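Local coordinates for protein polyprenyl synthetase (Nonlabens dokdonensis, PDB 6KD7) that probably makes geranylgeranyl pyrophosphate as a magnesium-dependent prenyltransferase, and holds a pyrophosphate in its pocket, at residues Q145-V148 / D149-T152; D154-S157 / V158-L162; S6-T9 / T10-E14; V31-I34 / L35-G39. All coordinates share one frame; numbering follows the deposited sequence.

Interaction 1 (Q145-V148 / D149-T152); sequences QHDV and DFET
Gln145 and Asp149, one helical turn apart, meet through a side-chain hydrogen bond of 2.7 Å from Gln145 NE2 to Asp149 OD1. The acceptor lies almost in the amide plane, but the N-H comes in from above the carboxylate plane; the two flat groups are turned 46° against each other. The chain of Gln145 makes this possible: CG is anti to the backbone N (chi1 -174°), and a bend at chi2 swings the amide along the helix toward the aspartate. The same two residues are joined by the backbone bond from Asp149 N to Gln145 O, 2.9 Å long. With an alanine at Asp149 the Gln145 amide is likely to lose this acceptor and to turn more freely about its last torsion. Phe150, next along, lays one ring face over His146 O, which stands 3.2 Å above the ring plane toward its rim. This turn belongs to helix 123-150, part of the largely helical isoprenoid synthase fold. Farther on, Glu151 N reaches back only three residues, to Val148 O at 3.0 Å, approaching from above the carbonyl plane. A water 2.8 Å from Val148 O donates to that same oxygen and also bonds Thr152 OG1. Outside the turn, Met164 on helix 158-183 packs against His146, Asp147 and Phe150, while in the second subunit Gly26 packs on Gln145 and Pro24 on His146 and Asp149. Asp147 OD2 is salt-bridged to Lys168, and its side chain lies about 5 Å from a bound magnesium ion.

Interaction 2 (D154-S157 / V158-L162); sequences DDVS and VPEYL
Ser157 keeps an extended backbone (psi 157°) while Val158 already has helical angles, and the first turn of helix 158-183 closes with Tyr161 N donating to Ser157 O at 2.9 Å, in the carbonyl plane. Ser157 is the N-cap and forms a capping box with Glu160, each side chain accepting from the other's backbone N-H. In one direction Glu160 N donates to Ser157 OG over 3.2 Å. That hydroxyl sits between its own backbone N and carbonyl carbon (chi1 74°), a setting that turns it toward Glu160 N. In the other direction Ser157 N meets Glu160 OE1 at 2.9 Å with an almost straight angle of 178°, using the lone pair that points away from OE2. The glutamate chain, extended beyond CG, runs back along the turn, its CG passing 3.2 Å from Ser157 OG. OE2 is held by a salt bridge to Arg153, just before the segment. Replacing Glu160 by alanine would probably leave the Ser157 N-H without its acceptor and Arg153 with only its long, weak pairing with Asp155. Val156 CG1 approaches Tyr161 CB at 4.5 Å, a loose apolar contact beside the box. The tyrosine itself points elsewhere: its OH is hydrogen-bonded to Asp210 of the DDYLD sequence, the second aspartate-rich motif of this family. The box thus satisfies backbone N-H groups where the helix has no preceding turn to supply carbonyls, and the negative carboxylate at this N-terminus is likely to be favoured by the helix dipole.

Interaction 3 (S6-T9 / T10-E14); sequences SLRT and TFLEE
Thr10 turns its hydroxyl back on Ser6, a side-chain-to-backbone bond between residues four apart inside helix 4-18 that duplicates the ordinary helical one. Traced outward, Thr10 CB lies 3.6 Å from Leu7 O, still against the helix wall. From there OG1 leaves beside the backbone N (chi1 -42°) and therefore points toward the carbonyl that this N already uses, donating to Ser6 O over 2.9 Å. Thr10 N reaches the same oxygen at 3.1 Å with a nearly straight N-H. The two donors come from opposite faces of the Ser6 carbonyl plane, the hydroxyl tilted 35° out of it, so one oxygen takes two bonds, one on each side of its plane. OG1 also accepts from a water that bonds Ser6 OG as well, a bridge between the two hydroxyls. The Thr10 side chain also packs on Met62 of helix 58-82. The next residues are plainer. Phe11 N donates to Leu7 O at 2.7 Å, and the phenyl ring leads away to Ile66 and Glu69 of helix 58-82 and Pro44 of helix 42-54. Leu12 CD1 comes within 4.3 Å of Arg8 CG, a distant touch on the aliphatic part of Arg8, whose NE is hydrogen-bonded to Lys40 O; the arginine side chain lies about 9 Å from the bound pyrophosphate. Thr9 OG1, likewise, is hydrogen-bonded to Lys5 O, four residues back. Glu13 runs alongside Thr9, pointing the same way, and its OE2 ends 3.8 Å from Thr9 CG2.

Interaction 4 (V31-I34 / L35-G39); sequences VHYI and LDLGG
Val31 and Leu35 lie side by side near the C-terminal end of helix 25-35, pointing the same way, with Val31 CG1 3.8 Å from Leu35 CD1. This is the close part of the contact. Leu35 N donates to Val31 O at 3.1 Å, and Leu35 CG sits 3.3 Å from that same oxygen, so the carbonyl is hemmed in by the side chain as well as gripped by the N-H. CG of Leu35 stands beside its own backbone N (chi1 -68°), which sends the branch back along the helix to the valine. Leu37 spreads two methyls over the preceding turn: CD2 lies over one face of the Tyr33 ring, 4.4 Å from Tyr33 CE2, and CD1 approaches Ile34 CG1 at 4.3 Å. On the other side the packing gives way to solvent. Asp36 is exposed; its N still bonds Tyr33 O at 3.1 Å, three residues back and from well above the carbonyl plane. A water donates to Ile34 O at 2.8 Å and bonds Leu37 N only weakly. Gly38 and Gly39 follow at positive phi, as glycine allows, and open the GGKRLRP sequence, a motif of this family; its Arg43 lines the pyrophosphate pocket. Around the contact, Ile34 and Leu35 face helix 58-82, Val31 and Ile34 touch helix 100-116, and Leu37 meets Lys91 of strand 91-92. Tyr33 OH is hydrogen-bonded to Glu92 O of the same strand, and its ring stands edge-to-face with Trp98, beyond it in the chain.

Interactions 1 and 2 are direct neighbours across the loop between helices 123-150 and 158-183: Phe150 CZ packs 3.6 Å from Glu160 O, so a ring anchored in the first helix lies against the capped start of the second. Interactions 3 and 4 form a second pair near the pyrophosphate site, their closest approach being Arg8 NE to Gly39 O at 4.1 Å. Interaction 2 is a surface contact, governed by a polar capping box, and interactions 1, 3 and 4 are partly buried. Chemistry follows place: one amide-carboxylate hydrogen bond in interaction 1, a doubly bonded carbonyl in interaction 3, and apolar packing in the last part of helix 25-35 and the loop after it in interaction 4.

Interaction 1 (Q145-V148 / D149-T152)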
loop_
_atom_site.group_PDB
_atom_site.type_symbol
_atom_site.label_atom_id
_atom_site.label_comp_id
_atom_site.label_asym_id
_atom_site.label_seq_id
_atom_site.Cartn_x
_atom_site.Cartn_y
_atom_site.Cartn_z
ATOM N N GLN A 145 -5.224 23.862 -15.633
ATOM C CA GLN A 145 -4.236 24.174 -14.573
ATOM C C GLN A 145 -4.840 25.138 -13.569
ATOM O O GLN A 145 -4.576 24.964 -12.392
ATOM C CB GLN A 145 -2.952 24.774 -15.107
ATOM C CG GLN A 145 -1.892 24.965 -14.027
ATOM C CD GLN A 145 -1.520 23.678 -13.334
ATOM O OE1 GLN A 145 -1.286 22.648 -13.973
ATOM N NE2 GLN A 145 -1.547 23.730 -12.011
ATOM N N HIS A 146 -5.601 26.136 -14.013
ATOM C CA HIS A 146 -6.242 27.094 -13.090
ATOM C C HIS A 146 -7.165 26.305 -12.160
ATOM O O HIS A 146 -7.204 26.601 -10.969
ATOM C CB HIS A 146 -7.027 28.178 -13.851
ATOM C CG HIS A 146 -6.146 29.186 -14.505
ATOM N ND1 HIS A 146 -6.227 29.508 -15.857
ATOM C CD2 HIS A 146 -5.156 29.931 -14.016
ATOM C CE1 HIS A 146 -5.313 30.400 -16.155
ATOM N NE2 HIS A 146 -4.651 30.664 -15.046
ATOM N N ASP A 147 -7.945 25.385 -12.703
ATOM C CA ASP A 147 -8.927 24.633 -11.892
ATOM C C ASP A 147 -8.149 23.833 -10.814
ATOM O O ASP A 147 -8.595 23.781 -9.664
ATOM C CB ASP A 147 -9.762 23.723 -12.770
ATOM C CG ASP A 147 -11.086 23.309 -12.143
ATOM O OD1 ASP A 147 -11.605 24.010 -11.300
ATOM O OD2 ASP A 147 -11.586 22.318 -12.540
ATOM N N VAL A 148 -7.006 23.267 -11.167
ATOM C CA VAL A 148 -6.125 22.522 -10.219
ATOM C C VAL A 148 -5.618 23.518 -9.174
ATOM O O VAL A 148 -5.707 23.187 -8.007
ATOM C CB VAL A 148 -4.958 21.810 -10.936
ATOM C CG1 VAL A 148 -3.905 21.286 -9.956
ATOM C CG2 VAL A 148 -5.495 20.683 -11.773
ATOM N N ASP A 149 -5.114 24.676 -9.602
ATOM C CA ASP A 149 -4.575 25.691 -8.670
ATOM C C ASP A 149 -5.674 26.101 -7.670
ATOM O O ASP A 149 -5.348 26.351 -6.496
ATOM C CB ASP A 149 -3.997 26.886 -9.414
ATOM C CG ASP A 149 -2.781 26.569 -10.275
ATOM O OD1 ASP A 149 -2.163 25.488 -10.090
ATOM O OD2 ASP A 149 -2.501 27.371 -11.171
ATOM N N PHE A 150 -6.935 26.184 -8.084
ATOM C CA PHE A 150 -8.013 26.651 -7.184
ATOM C C PHE A 150 -8.228 25.655 -6.029
ATOM O O PHE A 150 -8.728 26.062 -4.972
ATOM C CB PHE A 150 -9.341 26.821 -7.928
ATOM C CG PHE A 150 -9.430 27.947 -8.926
ATOM C CD1 PHE A 150 -8.465 28.937 -9.005
ATOM C CD2 PHE A 150 -10.507 28.003 -9.793
ATOM C CE1 PHE A 150 -8.561 29.958 -9.934
ATOM C CE2 PHE A 150 -10.618 29.043 -10.709
ATOM C CZ PHE A 150 -9.641 30.012 -10.781
ATOM N N GLU A 151 -7.823 24.408 -6.220
ATOM C CA GLU A 151 -8.022 23.373 -5.180
ATOM C C GLU A 151 -7.301 23.766 -3.891
ATOM O O GLU A 151 -7.762 23.362 -2.844
ATOM C CB GLU A 151 -7.511 22.011 -5.641
ATOM C CG GLU A 151 -8.309 21.409 -6.769
ATOM C CD GLU A 151 -7.719 20.117 -7.298
ATOM O OE1 GLU A 151 -6.774 19.623 -6.699
ATOM O OE2 GLU A 151 -8.213 19.623 -8.311
ATOM N N THR A 152 -6.159 24.440 -3.982
ATOM C CA THR A 152 -5.375 24.763 -2.765
ATOM C C THR A 152 -5.448 26.252 -2.450
ATOM O O THR A 152 -4.597 26.732 -1.723
ATOM C CB THR A 152 -3.942 24.252 -2.896
ATOM O OG1 THR A 152 -3.411 24.893 -4.047
ATOM C CG2 THR A 152 -3.875 22.751 -3.051
HETATM O O HOH W 1 -3.575 23.084 -6.209
#

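Interaction 2 (D154-S157 / V158-L162)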
loop_
_atom_site.group_PDB
_atom_site.type_symbol
_atom_site.label_atom_id
_atom_site.label_comp_id
_atom_site.label_asym_id
_atom_site.label_seq_id
_atom_site.Cartn_x
_atom_site.Cartn_y
_atom_site.Cartn_z
ATOM N N ASP A 154 -7.755 29.406 -0.839
ATOM C CA ASP A 154 -8.972 29.655 -0.029
ATOM C C ASP A 154 -9.568 30.980 -0.498
ATOM O O ASP A 154 -10.623 31.360 0.001
ATOM C CB ASP A 154 -8.632 29.709 1.461
ATOM C CG ASP A 154 -7.521 28.755 1.865
ATOM O OD1 ASP A 154 -7.755 27.533 1.824
ATOM O OD2 ASP A 154 -6.430 29.244 2.213
ATOM N N ASP A 155 -8.942 31.597 -1.495
ATOM C CA ASP A 155 -9.324 32.967 -1.907
ATOM C C ASP A 155 -9.608 33.064 -3.413
ATOM O O ASP A 155 -8.926 33.847 -4.067
ATOM C CB ASP A 155 -8.132 33.871 -1.560
ATOM C CG ASP A 155 -6.756 33.293 -1.901
ATOM O OD1 ASP A 155 -6.416 32.189 -1.419
ATOM O OD2 ASP A 155 -6.008 33.969 -2.614
ATOM N N VAL A 156 -10.660 32.429 -3.925
ATOM C CA VAL A 156 -10.915 32.504 -5.395
ATOM C C VAL A 156 -12.049 33.492 -5.695
ATOM O O VAL A 156 -13.120 33.327 -5.143
ATOM C CB VAL A 156 -11.233 31.116 -5.976
ATOM C CG1 VAL A 156 -11.702 31.218 -7.413
ATOM C CG2 VAL A 156 -10.056 30.169 -5.866
ATOM N N SER A 157 -11.795 34.477 -6.557
ATOM C CA SER A 157 -12.815 35.486 -6.939
ATOM C C SER A 157 -13.708 34.972 -8.068
ATOM O O SER A 157 -13.285 34.092 -8.802
ATOM C CB SER A 157 -12.198 36.795 -7.305
ATOM O OG SER A 157 -11.572 36.714 -8.567
ATOM N N VAL A 158 -14.906 35.537 -8.176
ATOM C CA VAL A 158 -15.885 35.167 -9.230
ATOM C C VAL A 158 -15.249 35.445 -10.588
ATOM O O VAL A 158 -15.296 34.628 -11.495
ATOM C CB VAL A 158 -17.206 35.909 -8.986
ATOM C CG1 VAL A 158 -18.181 35.720 -10.127
ATOM C CG2 VAL A 158 -17.820 35.428 -7.687
ATOM N N PRO A 159 -14.588 36.593 -10.770
ATOM C CA PRO A 159 -13.890 36.860 -12.025
ATOM C C PRO A 159 -12.867 35.778 -12.358
ATOM O O PRO A 159 -12.784 35.374 -13.509
ATOM C CB PRO A 159 -13.242 38.235 -11.830
ATOM C CG PRO A 159 -14.138 38.901 -10.790
ATOM C CD PRO A 159 -14.648 37.774 -9.898
ATOM N N GLU A 160 -12.101 35.326 -11.376
ATOM C CA GLU A 160 -11.078 34.276 -11.633
ATOM C C GLU A 160 -11.781 32.966 -11.997
ATOM O O GLU A 160 -11.352 32.335 -12.920
ATOM C CB GLU A 160 -10.213 34.040 -10.405
ATOM C CG GLU A 160 -9.213 35.148 -10.127
ATOM C CD GLU A 160 -8.513 34.884 -8.800
ATOM O OE1 GLU A 160 -9.201 34.680 -7.789
ATOM O OE2 GLU A 160 -7.303 34.741 -8.823
ATOM N N TYR A 161 -12.848 32.605 -11.296
ATOM C CA TYR A 161 -13.665 31.416 -11.625
ATOM C C TYR A 161 -14.209 31.543 -13.073
ATOM O O TYR A 161 -14.146 30.547 -13.816
ATOM C CB TYR A 161 -14.799 31.200 -10.613
ATOM C CG TYR A 161 -15.557 29.925 -10.881
ATOM C CD1 TYR A 161 -14.998 28.686 -10.553
ATOM C CD2 TYR A 161 -16.759 29.941 -11.594
ATOM C CE1 TYR A 161 -15.657 27.498 -10.858
ATOM C CE2 TYR A 161 -17.409 28.759 -11.936
ATOM C CZ TYR A 161 -16.862 27.536 -11.557
ATOM O OH TYR A 161 -17.505 26.393 -11.913
ATOM N N LEU A 162 -14.739 32.711 -13.480
ATOM C CA LEU A 162 -15.377 32.827 -14.831
ATOM C C LEU A 162 -14.301 32.721 -15.910
ATOM O O LEU A 162 -14.524 32.052 -16.919
ATOM C CB LEU A 162 -16.154 34.138 -14.935
ATOM C CG LEU A 162 -17.392 34.184 -14.030
ATOM C CD1 LEU A 162 -17.990 35.594 -13.997
ATOM C CD2 LEU A 162 -18.409 33.145 -14.459
#

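Interaction 3 (S6-T9 / T10-E14)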
loop_
_atom_site.group_PDB
_atom_site.type_symbol
_atom_site.label_atom_id
_atom_site.label_comp_id
_atom_site.label_asym_id
_atom_site.label_seq_id
_atom_site.Cartn_x
_atom_site.Cartn_y
_atom_site.Cartn_z
ATOM N N SER A 6 -30.649 15.024 -37.975
ATOM C CA SER A 6 -30.130 14.769 -39.337
ATOM C C SER A 6 -28.591 14.951 -39.343
ATOM O O SER A 6 -27.875 14.064 -39.875
ATOM C CB SER A 6 -30.831 15.691 -40.312
ATOM O OG SER A 6 -30.081 15.814 -41.504
ATOM N N LEU A 7 -28.093 16.077 -38.811
ATOM C CA LEU A 7 -26.625 16.346 -38.691
ATOM C C LEU A 7 -25.957 15.239 -37.857
ATOM O O LEU A 7 -24.931 14.691 -38.328
ATOM C CB LEU A 7 -26.405 17.737 -38.094
ATOM C CG LEU A 7 -26.738 18.891 -39.038
ATOM C CD1 LEU A 7 -26.583 20.212 -38.334
ATOM C CD2 LEU A 7 -25.894 18.837 -40.311
ATOM N N ARG A 8 -26.553 14.863 -36.734
ATOM C CA ARG A 8 -25.944 13.829 -35.869
ATOM C C ARG A 8 -25.835 12.518 -36.648
ATOM O O ARG A 8 -24.807 11.864 -36.543
ATOM C CB ARG A 8 -26.757 13.670 -34.583
ATOM C CG ARG A 8 -26.035 12.903 -33.486
ATOM C CD ARG A 8 -26.788 12.815 -32.174
ATOM N NE ARG A 8 -26.876 14.092 -31.488
ATOM C CZ ARG A 8 -27.944 14.878 -31.483
ATOM N NH1 ARG A 8 -27.920 16.019 -30.823
ATOM N NH2 ARG A 8 -29.036 14.518 -32.127
ATOM N N THR A 9 -26.834 12.208 -37.468
ATOM C CA THR A 9 -26.871 10.906 -38.165
ATOM C C THR A 9 -25.739 10.889 -39.195
ATOM O O THR A 9 -25.009 9.876 -39.266
ATOM C CB THR A 9 -28.286 10.632 -38.720
ATOM O OG1 THR A 9 -29.194 10.509 -37.622
ATOM C CG2 THR A 9 -28.360 9.372 -39.550
ATOM N N THR A 10 -25.626 11.946 -39.998
ATOM C CA THR A 10 -24.546 12.117 -41.005
ATOM C C THR A 10 -23.193 12.091 -40.264
ATOM O O THR A 10 -22.273 11.401 -40.718
ATOM C CB THR A 10 -24.646 13.464 -41.727
ATOM O OG1 THR A 10 -26.010 13.743 -42.039
ATOM C CG2 THR A 10 -23.759 13.539 -42.955
ATOM N N PHE A 11 -23.095 12.826 -39.156
ATOM C CA PHE A 11 -21.837 12.944 -38.375
ATOM C C PHE A 11 -21.358 11.561 -37.944
ATOM O O PHE A 11 -20.176 11.273 -38.233
ATOM C CB PHE A 11 -21.984 13.856 -37.176
ATOM C CG PHE A 11 -20.729 13.893 -36.354
ATOM C CD1 PHE A 11 -19.641 14.643 -36.766
ATOM C CD2 PHE A 11 -20.639 13.170 -35.177
ATOM C CE1 PHE A 11 -18.477 14.655 -36.015
ATOM C CE2 PHE A 11 -19.472 13.188 -34.434
ATOM C CZ PHE A 11 -18.393 13.923 -34.852
ATOM N N LEU A 12 -22.239 10.696 -37.428
ATOM C CA LEU A 12 -21.833 9.373 -36.876
ATOM C C LEU A 12 -21.456 8.444 -38.012
ATOM O O LEU A 12 -20.513 7.652 -37.835
ATOM C CB LEU A 12 -22.928 8.804 -35.975
ATOM C CG LEU A 12 -23.166 9.618 -34.693
ATOM C CD1 LEU A 12 -24.295 9.013 -33.855
ATOM C CD2 LEU A 12 -21.891 9.756 -33.843
ATOM N N GLU A 13 -22.055 8.620 -39.178
ATOM C CA GLU A 13 -21.648 7.854 -40.383
ATOM C C GLU A 13 -20.229 8.270 -40.793
ATOM O O GLU A 13 -19.406 7.385 -41.064
ATOM C CB GLU A 13 -22.626 8.093 -41.535
ATOM C CG GLU A 13 -23.870 7.215 -41.457
ATOM C CD GLU A 13 -25.089 7.797 -42.160
ATOM O OE1 GLU A 13 -24.915 8.725 -42.974
ATOM O OE2 GLU A 13 -26.215 7.345 -41.867
ATOM N N GLU A 14 -19.985 9.573 -40.887
ATOM C CA GLU A 14 -18.702 10.131 -41.379
ATOM C C GLU A 14 -17.579 9.843 -40.351
ATOM O O GLU A 14 -16.479 9.434 -40.788
ATOM C CB GLU A 14 -18.954 11.595 -41.727
ATOM C CG GLU A 14 -19.820 11.754 -42.970
ATOM C CD GLU A 14 -19.270 10.998 -44.170
ATOM O OE1 GLU A 14 -19.980 10.143 -44.662
ATOM O OE2 GLU A 14 -18.101 11.218 -44.556
HETATM O O HOH W 2 -27.247 16.374 -43.000
#

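Interaction 4 (V31-I34 / L35-G39)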
loop_
_atom_site.group_PDB
_atom_site.type_symbol
_atom_site.label_atom_id
_atom_site.label_comp_id
_atom_site.label_asym_id
_atom_site.label_seq_id
_atom_site.Cartn_x
_atom_site.Cartn_y
_atom_site.Cartn_z
ATOM N N VAL A 31 -9.354 4.385 -28.859
ATOM C CA VAL A 31 -9.912 5.553 -29.589
ATOM C C VAL A 31 -11.344 5.193 -30.011
ATOM O O VAL A 31 -12.255 6.004 -29.802
ATOM C CB VAL A 31 -9.068 5.913 -30.813
ATOM C CG1 VAL A 31 -9.725 7.048 -31.602
ATOM C CG2 VAL A 31 -7.631 6.244 -30.427
ATOM N N HIS A 32 -11.534 4.034 -30.616
ATOM C CA HIS A 32 -12.890 3.572 -31.044
ATOM C C HIS A 32 -13.830 3.471 -29.821
ATOM O O HIS A 32 -14.996 3.924 -29.889
ATOM C CB HIS A 32 -12.771 2.275 -31.833
ATOM C CG HIS A 32 -11.974 2.467 -33.081
ATOM N ND1 HIS A 32 -10.735 1.848 -33.285
ATOM C CD2 HIS A 32 -12.159 3.278 -34.135
ATOM C CE1 HIS A 32 -10.248 2.242 -34.438
ATOM N NE2 HIS A 32 -11.085 3.115 -34.963
ATOM N N TYR A 33 -13.302 2.966 -28.703
ATOM C CA TYR A 33 -14.061 2.822 -27.454
ATOM C C TYR A 33 -14.553 4.187 -26.997
ATOM O O TYR A 33 -15.746 4.347 -26.756
ATOM C CB TYR A 33 -13.212 2.132 -26.399
ATOM C CG TYR A 33 -13.876 1.974 -25.055
ATOM C CD1 TYR A 33 -14.680 0.879 -24.780
ATOM C CD2 TYR A 33 -13.651 2.884 -24.044
ATOM C CE1 TYR A 33 -15.254 0.697 -23.533
ATOM C CE2 TYR A 33 -14.195 2.706 -22.786
ATOM C CZ TYR A 33 -15.000 1.599 -22.517
ATOM O OH TYR A 33 -15.541 1.459 -21.265
ATOM N N ILE A 34 -13.673 5.175 -26.842
ATOM C CA ILE A 34 -14.138 6.449 -26.238
ATOM C C ILE A 34 -15.073 7.174 -27.213
ATOM O O ILE A 34 -15.989 7.888 -26.733
ATOM C CB ILE A 34 -12.983 7.335 -25.743
ATOM C CG1 ILE A 34 -13.547 8.434 -24.837
ATOM C CG2 ILE A 34 -12.153 7.874 -26.906
ATOM C CD1 ILE A 34 -12.565 8.938 -23.868
ATOM N N LEU A 35 -14.883 7.019 -28.524
ATOM C CA LEU A 35 -15.757 7.706 -29.522
ATOM C C LEU A 35 -17.116 7.023 -29.610
ATOM O O LEU A 35 -17.986 7.623 -30.177
ATOM C CB LEU A 35 -15.076 7.726 -30.887
ATOM C CG LEU A 35 -13.830 8.607 -30.946
ATOM C CD1 LEU A 35 -13.148 8.453 -32.287
ATOM C CD2 LEU A 35 -14.189 10.065 -30.655
ATOM N N ASP A 36 -17.276 5.838 -29.028
ATOM C CA ASP A 36 -18.526 5.066 -29.077
ATOM C C ASP A 36 -19.296 5.163 -27.760
ATOM O O ASP A 36 -20.118 4.307 -27.547
ATOM C CB ASP A 36 -18.200 3.611 -29.393
ATOM C CG ASP A 36 -19.416 2.813 -29.829
ATOM O OD1 ASP A 36 -20.370 3.413 -30.328
ATOM O OD2 ASP A 36 -19.392 1.601 -29.645
ATOM N N LEU A 37 -19.080 6.159 -26.921
ATOM C CA LEU A 37 -19.806 6.233 -25.634
ATOM C C LEU A 37 -21.080 7.058 -25.807
ATOM O O LEU A 37 -21.799 7.224 -24.824
ATOM C CB LEU A 37 -18.923 6.827 -24.545
ATOM C CG LEU A 37 -17.663 6.018 -24.202
ATOM C CD1 LEU A 37 -16.950 6.613 -23.000
ATOM C CD2 LEU A 37 -17.959 4.556 -23.941
ATOM N N GLY A 38 -21.343 7.585 -27.004
ATOM C CA GLY A 38 -22.634 8.236 -27.294
ATOM C C GLY A 38 -22.821 9.622 -26.696
ATOM O O GLY A 38 -21.840 10.325 -26.417
ATOM N N GLY A 39 -24.080 10.041 -26.605
ATOM C CA GLY A 39 -24.487 11.406 -26.220
ATOM C C GLY A 39 -24.768 12.347 -27.402
ATOM O O GLY A 39 -24.921 11.895 -28.563
HETATM O O HOH W 3 -18.296 9.388 -27.385
#